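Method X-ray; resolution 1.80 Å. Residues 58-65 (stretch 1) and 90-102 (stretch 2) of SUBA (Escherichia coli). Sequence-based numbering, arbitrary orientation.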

# COMPACT_ATOMS: atom_id res chain seq x y z
N ILE A 58 -16.81 -10.16 -1.46
CA ILE A 58 -18.02 -10.42 -0.65
C ILE A 58 -18.23 -9.21 0.26
O ILE A 58 -17.33 -8.36 0.39
CB ILE A 58 -17.87 -11.74 0.20
CG1 ILE A 58 -16.67 -11.68 1.16
CG2 ILE A 58 -17.72 -12.97 -0.71
CD1 ILE A 58 -16.98 -11.02 2.51
N GLY A 59 -19.41 -9.11 0.89
CA GLY A 59 -19.70 -8.00 1.80
C GLY A 59 -19.50 -6.66 1.12
O GLY A 59 -19.95 -6.45 -0.02
N GLY A 60 -18.81 -5.75 1.81
CA GLY A 60 -18.48 -4.41 1.28
C GLY A 60 -17.64 -4.36 0.01
O GLY A 60 -17.53 -3.31 -0.62
N LEU A 61 -17.06 -5.50 -0.35
CA LEU A 61 -16.29 -5.65 -1.59
C LEU A 61 -17.08 -6.31 -2.72
O LEU A 61 -16.53 -6.63 -3.79
CB LEU A 61 -15.03 -6.47 -1.30
CG LEU A 61 -13.97 -5.76 -0.46
CD1 LEU A 61 -12.85 -6.74 -0.12
CD2 LEU A 61 -13.44 -4.51 -1.18
N SER A 62 -18.38 -6.48 -2.50
CA SER A 62 -19.26 -7.20 -3.42
C SER A 62 -19.28 -6.64 -4.83
O SER A 62 -19.44 -7.39 -5.79
CB SER A 62 -20.68 -7.26 -2.86
OG SER A 62 -20.76 -8.26 -1.87
N ASP A 63 -19.14 -5.32 -4.93
CA ASP A 63 -19.16 -4.62 -6.21
C ASP A 63 -17.80 -4.01 -6.59
O ASP A 63 -17.74 -3.09 -7.41
CB ASP A 63 -20.21 -3.50 -6.16
CG ASP A 63 -21.60 -4.01 -5.82
OD1 ASP A 63 -21.97 -5.09 -6.33
OD2 ASP A 63 -22.30 -3.35 -5.02
N SER A 64 -16.72 -4.53 -6.01
CA SER A 64 -15.39 -3.92 -6.13
C SER A 64 -14.48 -4.55 -7.19
O SER A 64 -13.42 -4.00 -7.50
CB SER A 64 -14.67 -3.95 -4.77
OG SER A 64 -15.36 -3.19 -3.80
N GLU A 65 -14.88 -5.69 -7.73
CA GLU A 65 -13.97 -6.40 -8.63
C GLU A 65 -13.81 -5.75 -10.00
O GLU A 65 -14.78 -5.52 -10.71
CB GLU A 65 -14.36 -7.88 -8.78
CG GLU A 65 -13.38 -8.66 -9.69
CD GLU A 65 -13.74 -10.13 -9.85
OE1 GLU A 65 -14.51 -10.66 -9.03
OE2 GLU A 65 -13.25 -10.77 -10.81
N GLY A 90 -5.44 -10.82 1.75
CA GLY A 90 -5.80 -10.05 0.55
C GLY A 90 -7.14 -9.33 0.69
O GLY A 90 -7.25 -8.14 0.36
N THR A 91 -8.14 -10.06 1.18
CA THR A 91 -9.49 -9.50 1.41
C THR A 91 -9.44 -8.34 2.42
O THR A 91 -10.06 -7.29 2.22
CB THR A 91 -10.49 -10.58 1.92
OG1 THR A 91 -10.47 -11.71 1.04
CG2 THR A 91 -11.91 -10.04 1.98
N ALA A 92 -8.69 -8.54 3.51
CA ALA A 92 -8.48 -7.51 4.51
C ALA A 92 -7.95 -6.21 3.87
O ALA A 92 -8.50 -5.13 4.10
CB ALA A 92 -7.53 -8.00 5.59
N MET A 93 -6.89 -6.33 3.07
CA MET A 93 -6.24 -5.16 2.46
C MET A 93 -7.17 -4.44 1.48
O MET A 93 -7.33 -3.21 1.55
CB MET A 93 -4.93 -5.55 1.78
CG MET A 93 -3.91 -6.25 2.72
SD MET A 93 -3.47 -5.26 4.16
CE MET A 93 -4.27 -6.12 5.50
N ALA A 94 -7.79 -5.23 0.60
CA ALA A 94 -8.79 -4.75 -0.33
C ALA A 94 -9.89 -4.00 0.40
O ALA A 94 -10.31 -2.94 -0.05
CB ALA A 94 -9.38 -5.89 -1.15
N SER A 95 -10.33 -4.52 1.55
CA SER A 95 -11.39 -3.86 2.30
C SER A 95 -10.95 -2.49 2.80
O SER A 95 -11.72 -1.53 2.72
CB SER A 95 -11.97 -4.75 3.41
OG SER A 95 -11.12 -4.85 4.55
N LEU A 96 -9.71 -2.39 3.30
CA LEU A 96 -9.19 -1.12 3.82
C LEU A 96 -9.09 -0.04 2.74
O LEU A 96 -9.32 1.14 3.01
CB LEU A 96 -7.84 -1.32 4.52
CG LEU A 96 -7.87 -2.17 5.80
CD1 LEU A 96 -6.45 -2.40 6.28
CD2 LEU A 96 -8.76 -1.53 6.91
N ILE A 97 -8.76 -0.46 1.53
CA ILE A 97 -8.67 0.42 0.37
C ILE A 97 -10.06 0.84 -0.12
O ILE A 97 -10.31 2.02 -0.36
CB ILE A 97 -7.88 -0.25 -0.77
CG1 ILE A 97 -6.42 -0.49 -0.36
CG2 ILE A 97 -7.94 0.60 -2.08
CD1 ILE A 97 -5.72 -1.48 -1.28
N ALA A 98 -10.96 -0.13 -0.26
CA ALA A 98 -12.14 0.09 -1.13
C ALA A 98 -13.53 -0.34 -0.64
O ALA A 98 -14.52 -0.15 -1.36
CB ALA A 98 -11.86 -0.53 -2.49
N SER A 99 -13.63 -0.96 0.54
CA SER A 99 -14.94 -1.47 1.00
C SER A 99 -16.03 -0.39 1.02
O SER A 99 -15.80 0.72 1.50
CB SER A 99 -14.84 -2.16 2.36
OG SER A 99 -16.15 -2.38 2.90
N ARG A 100 -17.21 -0.73 0.50
CA ARG A 100 -18.30 0.24 0.34
C ARG A 100 -19.29 0.27 1.49
O ARG A 100 -20.11 1.18 1.59
CB ARG A 100 -19.02 -0.01 -0.98
CG ARG A 100 -18.08 0.18 -2.14
CD ARG A 100 -18.76 0.20 -3.50
NE ARG A 100 -17.74 0.45 -4.51
CZ ARG A 100 -17.97 0.56 -5.81
NH1 ARG A 100 -19.21 0.45 -6.29
NH2 ARG A 100 -16.95 0.78 -6.64
N TYR A 101 -19.23 -0.75 2.33
CA TYR A 101 -20.02 -0.80 3.55
C TYR A 101 -19.45 -1.85 4.49
O TYR A 101 -18.74 -2.76 4.05
CB TYR A 101 -21.51 -1.07 3.26
CG TYR A 101 -21.81 -2.28 2.38
CD1 TYR A 101 -21.92 -3.56 2.92
CD2 TYR A 101 -22.02 -2.12 1.01
CE1 TYR A 101 -22.22 -4.67 2.09
CE2 TYR A 101 -22.31 -3.20 0.20
CZ TYR A 101 -22.41 -4.46 0.74
OH TYR A 101 -22.71 -5.50 -0.10
N GLY A 102 -19.77 -1.73 5.77
CA GLY A 102 -19.21 -2.61 6.79
C GLY A 102 -17.89 -2.00 7.17
O GLY A 102 -17.85 -1.08 7.99
O HOH W 1 -18.81 -6.13 4.68
O HOH W 2 -21.84 -0.19 -4.95
O HOH W 3 -23.45 -5.09 -2.84
O HOH W 4 -14.96 -0.52 -3.96

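What does the helix at the start of stretch 2 offer to stretch 1? Mostly a greasy surface for one leucine. Backbone hydrogen bonds such as A94 N to G90 O (3.0 Å) and S95 N to T91 O (2.9 Å) hold the helical turns together, and L61 lies against them. Its CA-to-CB bond points sideways, but the end of the side chain, with chi1 in the m well and chi2 t, comes nearer the helix. L61 CD1 sits 4.0 Å from T91 CG2 and 3.7 Å from A94 CB. The methyl of A94 points toward stretch 1, and L61 CD2 also lies 3.7 Å from A94 O. S95 turns its hydroxyl back on its own helix, where S95 OG donates to A92 O at 2.7 Å. A92, M93 and L96 point away and take no part.

How does the contact change from apolar to polar near A98? L61 CD2 still reaches A98 CB at 4.5 Å and S99 N at 3.9 Å. The carbonyl of A98 instead meets water: water 4 donates to A98 O at 2.7 Å, accepts from R100 NE at 3.0 Å, and lies 2.7 Å from S64 OG. S64 OG and A98 O are themselves 4.0 Å apart, so the water fills a gap that the two residues do not close directly.

What ties the two backbones together? One backbone-to-backbone hydrogen bond, R100 N to G60 O, is short at 2.8 Å and nearly straight at 170°. Beside it, S99 CA makes a CA-H...O contact with the same acceptor, G60 O, at 3.6 Å. Glycine suits the spot: an ideal CB on G60 would fall 2.1 Å from both S99 OG and Y101 O, a clash with each. The R100 side chain runs out past the turn from L61 to S64, which is of type I, and D63 O lies over one face of its guanidinium, 4.0 Å from R100 CZ. Its charge meets D63 through solvent, as water 2 accepts from R100 NH1 at 3.0 Å and donates to D63 OD2 at 3.2 Å.

Why does Y101 cover G60 so closely? Its ring lies over the glycine, with G60 CA 3.8 Å from the ring centroid and 9° off the normal, a CH-pi contact over the face of the ring. Y101 O also approaches G60 CA, at 3.2 Å, in a CA-H...O contact, so this one carbon meets both the ring and the carbonyl of the tyrosine. Water 1 adds a looser link, accepting from G60 N at 2.9 Å and donating weakly to Y101 O at 3.4 Å. At the far end of the ring, Y101 OH comes within 2.9 Å of G59 O, which accepts from S62 N (2.9 Å) and S62 OG (2.7 Å). Water 3 lies 2.9 Å from Y101 OH and donates to D63 OD2 at 3.0 Å.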